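Local atomic coordinates of beta-glucanase (Podospora anserina, PDB entry 4LE4), a protein that probably hydrolyses beta-glucans as a glycoside hydrolase of family 131, and binds the cello-oligosaccharide cellotriose. Residues I64-T69 with N76-E81; G93-H98 with V229-G234; F99-K104 with F224-V229. All blocks are in the same frame, centred on the assembly; numbering follows the deposited sequence.

The three contacts illustrate how a beta-sandwich of the concanavalin clan is held together within sheets and between them. Contacts 2 and 3 are successive parts of one antiparallel pairing, strand 94-102 with strand 222-233; their centres lie about 17 Å apart and they share Val229. Contact 1 instead joins strand 61-66, a neighbour of 222-233 in that sheet, to strand 78-84 of the other sheet. Its centre is about 16 Å from that of contact 3, which it touches, and about 27 Å from that of contact 2. Along the chain contact 1 closes first; contact 3 is then nested inside the long loop closed by contact 2, so residues over 100 positions apart are tied into one sheet.

Contact 1 of 3, residues I64-T69 with N76-E81; sequences ITLDNT and NMRRTE
Arg78 meets Leu66 with a face of its guanidinium and Asp67 with the NH2 at its edge. NH2 donates to Asp67 O at 2.9 Å along a nearly straight N-H...O line (172°). The oxygen lies in the guanidinium plane, whereas the donor stands well above the carbonyl plane of Asp67. Leu66 CB sits over the centre of one guanidinium face, 3.8 Å from CZ, so an aliphatic carbon backs the charged group. The bend at the third torsion (chi3 93°) turns NE off the line of the aliphatic chain, and the extended fourth torsion then brings CZ to Leu66 CB.

Two residues on, Thr80 makes the second polar link: OG1 donates to Thr65 O at 2.9 Å, again from above the carbonyl plane. The other branch, CG2, meets Ile64 CG2 at 3.5 Å, while Leu66 CD2 lies 3.6 Å from Thr80 OG1. Alternate residues of each strand thus fill the interface.

A second shell holds these groups. Arg78 NH1 forms a salt bridge with Glu211 and a hydrogen bond to Ser220 O, and an alanine here would probably leave Glu211 without its ion-pair mate, Asp67 O without this donor and a gap beside Leu66 CB. Asp67 also forms an Asx turn, its OD1 accepting from Thr69 N at 2.7 Å; Thr69 OG1 also donates to OD1.

Segments 64-66 and 78-81 run nearly antiparallel (163°), their axes coming no nearer than 6.8 Å, and they belong to different sheets of the sandwich. Strand 61-66 pairs with 44-47 and 222-233, while strand 78-84 lies between 30-34 and 209-211.

Contact 2 of 3, residues G93-H98 with V229-G234; sequences GKVYYH and VYIESG
An antiparallel strand pair within one sheet of the beta-sandwich brings 94-98 against 229-233. Tyr96 and Glu232 form a hydrogen-bonded pair, in which Tyr96 N donates to Glu232 O at 2.8 Å and Glu232 N returns a bond to Tyr96 O. His98 and Tyr230 form the next such pair, tighter from His98 N to Tyr230 O (2.8 Å) than from Tyr230 N to His98 O (3.3 Å). Between them Tyr97 and Ile231 make a non-hydrogen-bonded pair.

Side chains alternate between the two faces. On the face of Tyr97, Ile231 lies beside the tyrosine, pointing the same way; its CG1 rests over the ring in a CH-pi contact, offset toward the rim, and its CD1 reaches Tyr97 CE2 at 3.5 Å. The tyrosine hydroxyl is hydrogen-bonded to Ile90 O, and its ring also meets Trp205 and Phe120 edge-to-face, which places it between the two sheets.

On the other face the rings of His98 and Tyr230 form an offset stack, planes only 9° apart and centroids separated by 4.0 Å. With CG between backbone N and carbonyl carbon (chi1 68°), the Tyr230 ring lies against the His98 ring. His98 NE2 is hydrogen-bonded to Thr237 O, and Arg8 makes a cation-pi contact with the Tyr230 ring. In the stack, Tyr230 OH lies over the centre of the imidazole, while His98 ND1 sits near the rim of the phenol ring, 3.4 Å from Tyr230 CE1.

Contact 3 of 3, residues F99-K104 with F224-V229; sequences FSLMRK and FYWSGV
Met102 and Tyr225 are brought together by different first torsions: the methionine sets CG anti to its backbone N (chi1 175°), whereas the tyrosine sets CG anti to its carbonyl carbon (chi1 -62°). Further bends at chi2 and chi3 fold the methionine back, leaving CE 3.6 Å from Tyr225 CG and SD in an oblique Met-aromatic contact. Lys104 crosses the tyrosine at about a right angle and lays CE over one ring face, 3.6 Å from Tyr225 CZ; its ammonium is too distant for more than a weak cation-pi attraction.

On the opposite face of the sheet Leu101 lies alongside Trp226, with CD1 over the indole 3.7 Å from CE2. Phe99 CD2 meets Trp226 CZ3 at 3.7 Å, the two rings being oblique. Ile117 and Ala118 of strand 115-120 pack on this face from the other sheet.

The backbones are joined by two antiparallel hydrogen-bonded pairs, Ser100 with Ser227 and Met102 with Tyr225; Tyr225 N reaches Met102 O at 2.9 Å. Beside the first pair, one water joins Ser100 OG (2.9 Å) to Ser227 OG, and a second links Ser100 OG to Gly228 O, donating to that carbonyl at 2.8 Å. Asn164 ND2 is hydrogen-bonded to Ser100 OG, Asn52 N to Ser227 OG. The Leu101 and Trp226 side is thus carbon packing between sheets, whereas the buried serine hydroxyls are satisfied by water and asparagine.

Contact 1 of 3, residues I64-T69 with N76-E81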
loop_
_atom_site.group_PDB
_atom_site.type_symbol
_atom_site.label_atom_id
_atom_site.label_comp_id
_atom_site.label_asym_id
_atom_site.label_seq_id
_atom_site.Cartn_x
_atom_site.Cartn_y
_atom_site.Cartn_z
ATOM N N ILE A 64 6.768 -4.768 5.887
ATOM C CA ILE A 64 7.354 -3.443 5.771
ATOM C C ILE A 64 7.387 -2.898 7.190
ATOM O O ILE A 64 6.387 -2.897 7.903
ATOM C CB ILE A 64 6.521 -2.551 4.799
ATOM C CG1 ILE A 64 6.775 -3.057 3.370
ATOM C CG2 ILE A 64 6.959 -1.089 4.909
ATOM C CD1 ILE A 64 6.040 -2.307 2.268
ATOM N N THR A 65 8.566 -2.470 7.591
ATOM C CA THR A 65 8.805 -2.010 8.955
ATOM C C THR A 65 9.268 -0.570 9.133
ATOM O O THR A 65 10.111 -0.081 8.393
ATOM C CB THR A 65 9.896 -2.916 9.584
ATOM O OG1 THR A 65 9.397 -4.263 9.648
ATOM C CG2 THR A 65 10.288 -2.434 10.973
ATOM N N LEU A 66 8.723 0.089 10.141
ATOM C CA LEU A 66 9.172 1.420 10.488
ATOM C C LEU A 66 9.869 1.180 11.812
ATOM O O LEU A 66 9.277 0.579 12.724
ATOM C CB LEU A 66 8.012 2.365 10.758
ATOM C CG LEU A 66 7.111 2.698 9.575
ATOM C CD1 LEU A 66 5.955 3.644 10.024
ATOM C CD2 LEU A 66 7.979 3.372 8.529
ATOM N N ASP A 67 11.115 1.614 11.918
ATOM C CA ASP A 67 11.819 1.464 13.191
ATOM C C ASP A 67 12.397 2.815 13.565
ATOM O O ASP A 67 12.035 3.803 12.957
ATOM C CB ASP A 67 12.891 0.364 13.122
ATOM C CG ASP A 67 14.093 0.714 12.226
ATOM O OD1 ASP A 67 14.253 1.873 11.783
ATOM O OD2 ASP A 67 14.911 -0.211 11.983
ATOM N N ASN A 68 13.301 2.876 14.547
ATOM C CA ASN A 68 13.827 4.169 14.952
ATOM C C ASN A 68 14.658 4.899 13.921
ATOM O O ASN A 68 14.906 6.101 14.063
ATOM C CB ASN A 68 14.638 4.056 16.241
ATOM C CG ASN A 68 13.802 3.601 17.413
ATOM O OD1 ASN A 68 12.693 4.104 17.644
ATOM N ND2 ASN A 68 14.331 2.643 18.177
ATOM N N THR A 69 15.069 4.198 12.866
ATOM C CA THR A 69 15.908 4.813 11.833
ATOM C C THR A 69 15.168 5.090 10.509
ATOM O O THR A 69 15.780 5.527 9.535
ATOM C CB THR A 69 17.067 3.888 11.478
ATOM O OG1 THR A 69 16.545 2.737 10.798
ATOM C CG2 THR A 69 17.766 3.400 12.767
ATOM N N ASN A 76 10.839 14.593 9.337
ATOM C CA ASN A 76 10.414 14.205 10.689
ATOM C C ASN A 76 9.270 13.181 10.723
ATOM O O ASN A 76 8.735 12.863 11.795
ATOM C CB ASN A 76 9.997 15.457 11.445
ATOM C CG ASN A 76 9.079 16.309 10.631
ATOM O OD1 ASN A 76 7.953 15.895 10.312
ATOM N ND2 ASN A 76 9.550 17.508 10.259
ATOM N N MET A 77 8.874 12.709 9.547
ATOM C CA MET A 77 7.846 11.660 9.413
ATOM C C MET A 77 8.641 10.355 9.156
ATOM O O MET A 77 9.680 10.401 8.486
ATOM C CB MET A 77 6.953 11.858 8.157
ATOM C CG MET A 77 6.324 13.217 7.935
ATOM S SD MET A 77 7.250 14.297 6.808
ATOM C CE MET A 77 6.766 13.762 5.244
ATOM N N ARG A 78 8.181 9.218 9.671
ATOM C CA ARG A 78 8.862 7.925 9.399
ATOM C C ARG A 78 8.285 7.375 8.089
ATOM O O ARG A 78 7.078 7.447 7.861
ATOM C CB ARG A 78 8.576 6.871 10.468
ATOM C CG ARG A 78 8.834 7.301 11.874
ATOM C CD ARG A 78 7.948 6.457 12.829
ATOM N NE ARG A 78 8.762 5.352 13.214
ATOM C CZ ARG A 78 8.446 4.332 13.996
ATOM N NH1 ARG A 78 7.237 4.161 14.557
ATOM N NH2 ARG A 78 9.428 3.492 14.265
ATOM N N ARG A 79 9.139 6.800 7.246
ATOM C CA ARG A 79 8.684 6.262 5.958
ATOM C C ARG A 79 9.497 5.070 5.480
ATOM O O ARG A 79 10.693 5.048 5.629
ATOM C CB ARG A 79 8.816 7.324 4.844
ATOM C CG ARG A 79 8.134 8.655 5.121
ATOM C CD ARG A 79 8.546 9.686 4.097
ATOM N NE ARG A 79 7.834 9.483 2.848
ATOM C CZ ARG A 79 7.780 10.390 1.876
ATOM N NH1 ARG A 79 8.404 11.559 2.019
ATOM N NH2 ARG A 79 7.106 10.121 0.768
ATOM N N THR A 80 8.810 4.117 4.859
ATOM C CA THR A 80 9.436 2.969 4.204
ATOM C C THR A 80 8.467 2.784 3.036
ATOM O O THR A 80 7.321 2.338 3.227
ATOM C CB THR A 80 9.457 1.680 5.044
ATOM O OG1 THR A 80 10.296 1.855 6.193
ATOM C CG2 THR A 80 10.016 0.547 4.208
ATOM N N GLU A 81 8.919 3.155 1.850
ATOM C CA GLU A 81 8.042 3.089 0.675
ATOM C C GLU A 81 8.769 2.575 -0.559
ATOM O O GLU A 81 9.953 2.830 -0.724
ATOM C CB GLU A 81 7.490 4.514 0.386
ATOM C CG GLU A 81 6.665 5.085 1.531
ATOM C CD GLU A 81 6.702 6.616 1.592
ATOM O OE1 GLU A 81 6.850 7.262 0.515
ATOM O OE2 GLU A 81 6.587 7.168 2.712
#

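Contact 2 of 3, residues G93-H98 with V229-G234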
loop_
_atom_site.group_PDB
_atom_site.type_symbol
_atom_site.label_atom_id
_atom_site.label_comp_id
_atom_site.label_asym_id
_atom_site.label_seq_id
_atom_site.Cartn_x
_atom_site.Cartn_y
_atom_site.Cartn_z
ATOM N N GLY A 93 -6.179 6.947 -18.383
ATOM C CA GLY A 93 -7.397 6.186 -18.557
ATOM C C GLY A 93 -7.889 5.532 -17.284
ATOM O O GLY A 93 -7.688 6.049 -16.172
ATOM N N LYS A 94 -8.556 4.395 -17.448
ATOM C CA LYS A 94 -9.079 3.679 -16.296
ATOM C C LYS A 94 -8.106 2.579 -15.948
ATOM O O LYS A 94 -7.787 1.707 -16.771
ATOM C CB LYS A 94 -10.472 3.098 -16.594
ATOM C CG LYS A 94 -11.282 2.742 -15.330
ATOM C CD LYS A 94 -12.347 1.684 -15.649
ATOM C CE LYS A 94 -11.652 0.438 -16.234
ATOM N NZ LYS A 94 -12.534 -0.705 -16.628
ATOM N N VAL A 95 -7.644 2.616 -14.702
ATOM C CA VAL A 95 -6.643 1.672 -14.205
ATOM C C VAL A 95 -7.055 1.206 -12.812
ATOM O O VAL A 95 -7.643 1.981 -12.063
ATOM C CB VAL A 95 -5.279 2.385 -14.073
ATOM C CG1 VAL A 95 -4.202 1.389 -13.706
ATOM C CG2 VAL A 95 -4.944 3.109 -15.374
ATOM N N TYR A 96 -6.769 -0.052 -12.473
ATOM C CA TYR A 96 -7.103 -0.574 -11.145
ATOM C C TYR A 96 -5.818 -0.824 -10.375
ATOM O O TYR A 96 -4.938 -1.545 -10.853
ATOM C CB TYR A 96 -7.852 -1.893 -11.259
ATOM C CG TYR A 96 -9.155 -1.765 -12.005
ATOM C CD1 TYR A 96 -10.323 -1.369 -11.347
ATOM C CD2 TYR A 96 -9.218 -2.048 -13.356
ATOM C CE1 TYR A 96 -11.537 -1.269 -12.043
ATOM C CE2 TYR A 96 -10.409 -1.941 -14.056
ATOM C CZ TYR A 96 -11.557 -1.556 -13.398
ATOM O OH TYR A 96 -12.726 -1.451 -14.123
ATOM N N TYR A 97 -5.718 -0.249 -9.179
ATOM C CA TYR A 97 -4.515 -0.398 -8.360
ATOM C C TYR A 97 -4.812 -1.354 -7.214
ATOM O O TYR A 97 -5.585 -1.031 -6.322
ATOM C CB TYR A 97 -4.103 0.948 -7.782
ATOM C CG TYR A 97 -3.331 1.813 -8.724
ATOM C CD1 TYR A 97 -3.921 2.286 -9.896
ATOM C CD2 TYR A 97 -2.018 2.185 -8.438
ATOM C CE1 TYR A 97 -3.202 3.120 -10.755
ATOM C CE2 TYR A 97 -1.295 3.012 -9.288
ATOM C CZ TYR A 97 -1.898 3.480 -10.445
ATOM O OH TYR A 97 -1.196 4.355 -11.261
ATOM N N HIS A 98 -4.193 -2.524 -7.242
ATOM C CA HIS A 98 -4.430 -3.549 -6.226
ATOM C C HIS A 98 -3.372 -3.649 -5.129
ATOM O O HIS A 98 -2.195 -3.365 -5.335
ATOM C CB HIS A 98 -4.419 -4.955 -6.849
ATOM C CG HIS A 98 -5.595 -5.298 -7.707
ATOM N ND1 HIS A 98 -5.660 -4.992 -9.052
ATOM C CD2 HIS A 98 -6.715 -6.005 -7.426
ATOM C CE1 HIS A 98 -6.775 -5.491 -9.561
ATOM N NE2 HIS A 98 -7.429 -6.114 -8.595
ATOM N N VAL A 229 0.219 -6.911 -4.679
ATOM C CA VAL A 229 0.315 -5.553 -5.196
ATOM C C VAL A 229 0.541 -5.602 -6.717
ATOM O O VAL A 229 1.528 -6.154 -7.156
ATOM C CB VAL A 229 1.515 -4.834 -4.577
ATOM C CG1 VAL A 229 1.602 -3.388 -5.138
ATOM C CG2 VAL A 229 1.384 -4.829 -3.009
ATOM N N TYR A 230 -0.374 -5.053 -7.500
ATOM C CA TYR A 230 -0.218 -5.019 -8.963
ATOM C C TYR A 230 -1.203 -4.015 -9.560
ATOM O O TYR A 230 -2.138 -3.551 -8.897
ATOM C CB TYR A 230 -0.397 -6.427 -9.591
ATOM C CG TYR A 230 -1.795 -7.027 -9.528
ATOM C CD1 TYR A 230 -2.649 -6.961 -10.637
ATOM C CD2 TYR A 230 -2.259 -7.682 -8.375
ATOM C CE1 TYR A 230 -3.931 -7.535 -10.604
ATOM C CE2 TYR A 230 -3.540 -8.255 -8.336
ATOM C CZ TYR A 230 -4.360 -8.172 -9.464
ATOM O OH TYR A 230 -5.601 -8.752 -9.462
ATOM N N ILE A 231 -0.969 -3.650 -10.807
ATOM C CA ILE A 231 -1.810 -2.671 -11.483
ATOM C C ILE A 231 -2.303 -3.278 -12.786
ATOM O O ILE A 231 -1.511 -3.818 -13.553
ATOM C CB ILE A 231 -1.019 -1.407 -11.800
ATOM C CG1 ILE A 231 -0.563 -0.722 -10.492
ATOM C CG2 ILE A 231 -1.913 -0.462 -12.609
ATOM C CD1 ILE A 231 0.566 0.346 -10.705
ATOM N N GLU A 232 -3.605 -3.186 -13.036
ATOM C CA GLU A 232 -4.158 -3.774 -14.251
ATOM C C GLU A 232 -5.121 -2.804 -14.946
ATOM O O GLU A 232 -5.595 -1.831 -14.348
ATOM C CB GLU A 232 -4.847 -5.105 -13.896
ATOM C CG GLU A 232 -6.285 -4.993 -13.551
ATOM C CD GLU A 232 -6.907 -6.264 -12.985
ATOM O OE1 GLU A 232 -6.668 -7.372 -13.495
ATOM O OE2 GLU A 232 -7.679 -6.138 -12.024
ATOM N N SER A 233 -5.379 -3.046 -16.227
ATOM C CA SER A 233 -6.304 -2.184 -16.951
ATOM C C SER A 233 -7.317 -3.049 -17.656
ATOM O O SER A 233 -7.160 -4.271 -17.706
ATOM C CB SER A 233 -5.578 -1.341 -17.994
ATOM O OG SER A 233 -4.925 -2.189 -18.918
ATOM N N GLY A 234 -8.346 -2.396 -18.197
ATOM C CA GLY A 234 -9.399 -3.083 -18.914
ATOM C C GLY A 234 -9.924 -4.305 -18.192
ATOM O O GLY A 234 -9.462 -5.417 -18.440
#

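Contact 3 of 3, residues F99-K104 with F224-V229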
loop_
_atom_site.group_PDB
_atom_site.type_symbol
_atom_site.label_atom_id
_atom_site.label_comp_id
_atom_site.label_asym_id
_atom_site.label_seq_id
_atom_site.Cartn_x
_atom_site.Cartn_y
_atom_site.Cartn_z
ATOM N N PHE A 99 -3.814 -4.095 -3.961
ATOM C CA PHE A 99 -2.912 -4.393 -2.840
ATOM C C PHE A 99 -3.685 -5.018 -1.704
ATOM O O PHE A 99 -4.882 -4.801 -1.570
ATOM C CB PHE A 99 -2.097 -3.189 -2.338
ATOM C CG PHE A 99 -2.930 -2.061 -1.747
ATOM C CD1 PHE A 99 -3.551 -1.155 -2.583
ATOM C CD2 PHE A 99 -3.085 -1.920 -0.349
ATOM C CE1 PHE A 99 -4.328 -0.112 -2.071
ATOM C CE2 PHE A 99 -3.878 -0.850 0.184
ATOM C CZ PHE A 99 -4.490 0.042 -0.689
ATOM N N SER A 100 -2.999 -5.833 -0.903
ATOM C CA SER A 100 -3.626 -6.457 0.246
ATOM C C SER A 100 -2.725 -6.019 1.417
ATOM O O SER A 100 -1.519 -5.930 1.277
ATOM C CB SER A 100 -3.682 -7.981 0.085
ATOM O OG SER A 100 -4.488 -8.346 -1.048
ATOM N N LEU A 101 -3.348 -5.717 2.547
ATOM C CA LEU A 101 -2.662 -5.214 3.732
ATOM C C LEU A 101 -3.151 -5.889 5.010
ATOM O O LEU A 101 -4.332 -6.157 5.144
ATOM C CB LEU A 101 -2.963 -3.711 3.825
ATOM C CG LEU A 101 -2.415 -2.929 5.016
ATOM C CD1 LEU A 101 -0.902 -2.796 4.904
ATOM C CD2 LEU A 101 -3.098 -1.520 5.004
ATOM N N MET A 102 -2.254 -6.076 5.982
ATOM C CA MET A 102 -2.661 -6.702 7.259
ATOM C C MET A 102 -1.724 -6.208 8.356
ATOM O O MET A 102 -0.574 -5.850 8.093
ATOM C CB MET A 102 -2.557 -8.249 7.126
ATOM C CG MET A 102 -2.835 -9.107 8.385
ATOM S SD MET A 102 -1.337 -9.290 9.432
ATOM C CE MET A 102 -0.386 -10.564 8.487
ATOM N N ARG A 103 -2.238 -6.097 9.578
ATOM C CA ARG A 103 -1.365 -5.744 10.692
ATOM C C ARG A 103 -1.593 -6.875 11.725
ATOM O O ARG A 103 -2.615 -7.564 11.703
ATOM C CB ARG A 103 -1.790 -4.436 11.366
ATOM C CG ARG A 103 -3.043 -4.619 12.205
ATOM C CD ARG A 103 -3.394 -3.322 12.978
ATOM N NE ARG A 103 -4.587 -3.511 13.802
ATOM C CZ ARG A 103 -4.596 -4.082 15.010
ATOM N NH1 ARG A 103 -3.475 -4.536 15.567
ATOM N NH2 ARG A 103 -5.743 -4.190 15.666
ATOM N N LYS A 104 -0.631 -7.043 12.620
ATOM C CA LYS A 104 -0.740 -8.017 13.710
ATOM C C LYS A 104 -0.807 -7.199 15.025
ATOM O O LYS A 104 -0.737 -5.970 15.009
ATOM C CB LYS A 104 0.517 -8.907 13.734
ATOM C CG LYS A 104 0.660 -9.815 12.519
ATOM C CD LYS A 104 1.949 -10.689 12.623
ATOM C CE LYS A 104 2.145 -11.606 11.416
ATOM N NZ LYS A 104 1.092 -12.666 11.310
ATOM N N PHE A 224 3.938 -3.813 8.933
ATOM C CA PHE A 224 2.777 -3.836 8.033
ATOM C C PHE A 224 3.037 -4.953 7.026
ATOM O O PHE A 224 4.118 -5.040 6.483
ATOM C CB PHE A 224 2.660 -2.494 7.311
ATOM C CG PHE A 224 2.584 -1.306 8.248
ATOM C CD1 PHE A 224 3.727 -0.809 8.853
ATOM C CD2 PHE A 224 1.357 -0.703 8.523
ATOM C CE1 PHE A 224 3.665 0.286 9.735
ATOM C CE2 PHE A 224 1.275 0.389 9.400
ATOM C CZ PHE A 224 2.414 0.882 10.002
ATOM N N TYR A 225 2.039 -5.780 6.767
ATOM C CA TYR A 225 2.184 -6.932 5.875
ATOM C C TYR A 225 1.460 -6.658 4.585
ATOM O O TYR A 225 0.338 -6.184 4.604
ATOM C CB TYR A 225 1.618 -8.161 6.566
ATOM C CG TYR A 225 2.401 -8.430 7.826
ATOM C CD1 TYR A 225 3.505 -9.277 7.806
ATOM C CD2 TYR A 225 2.094 -7.765 9.020
ATOM C CE1 TYR A 225 4.302 -9.465 8.949
ATOM C CE2 TYR A 225 2.871 -7.939 10.164
ATOM C CZ TYR A 225 3.983 -8.797 10.125
ATOM O OH TYR A 225 4.765 -9.019 11.250
ATOM N N TRP A 226 2.116 -6.956 3.474
ATOM C CA TRP A 226 1.555 -6.648 2.151
ATOM C C TRP A 226 1.682 -7.808 1.185
ATOM O O TRP A 226 2.684 -8.529 1.233
ATOM C CB TRP A 226 2.367 -5.520 1.500
ATOM C CG TRP A 226 2.390 -4.224 2.220
ATOM C CD1 TRP A 226 3.023 -3.937 3.418
ATOM C CD2 TRP A 226 1.756 -3.030 1.801
ATOM N NE1 TRP A 226 2.805 -2.630 3.757
ATOM C CE2 TRP A 226 2.034 -2.041 2.784
ATOM C CE3 TRP A 226 0.973 -2.686 0.689
ATOM C CZ2 TRP A 226 1.557 -0.725 2.686
ATOM C CZ3 TRP A 226 0.493 -1.367 0.597
ATOM C CH2 TRP A 226 0.791 -0.413 1.589
ATOM N N SER A 227 0.704 -7.962 0.288
ATOM C CA SER A 227 0.816 -8.973 -0.770
ATOM C C SER A 227 -0.131 -8.570 -1.895
ATOM O O SER A 227 -0.897 -7.617 -1.746
ATOM C CB SER A 227 0.497 -10.392 -0.267
ATOM O OG SER A 227 -0.821 -10.550 0.195
ATOM N N GLY A 228 -0.030 -9.251 -3.034
ATOM C CA GLY A 228 -0.941 -8.961 -4.122
ATOM C C GLY A 228 -0.933 -7.542 -4.648
ATOM O O GLY A 228 -1.963 -7.043 -5.050
ATOM N N VAL A 229 0.219 -6.911 -4.679
ATOM C CA VAL A 229 0.315 -5.553 -5.196
ATOM C C VAL A 229 0.541 -5.602 -6.717
ATOM O O VAL A 229 1.528 -6.154 -7.156
ATOM C CB VAL A 229 1.515 -4.834 -4.577
ATOM C CG1 VAL A 229 1.602 -3.388 -5.138
ATOM C CG2 VAL A 229 1.384 -4.829 -3.009
HETATM O O HOH W 1 -2.797 -10.685 -1.468
HETATM O O HOH W 2 -4.372 -7.710 -3.832
#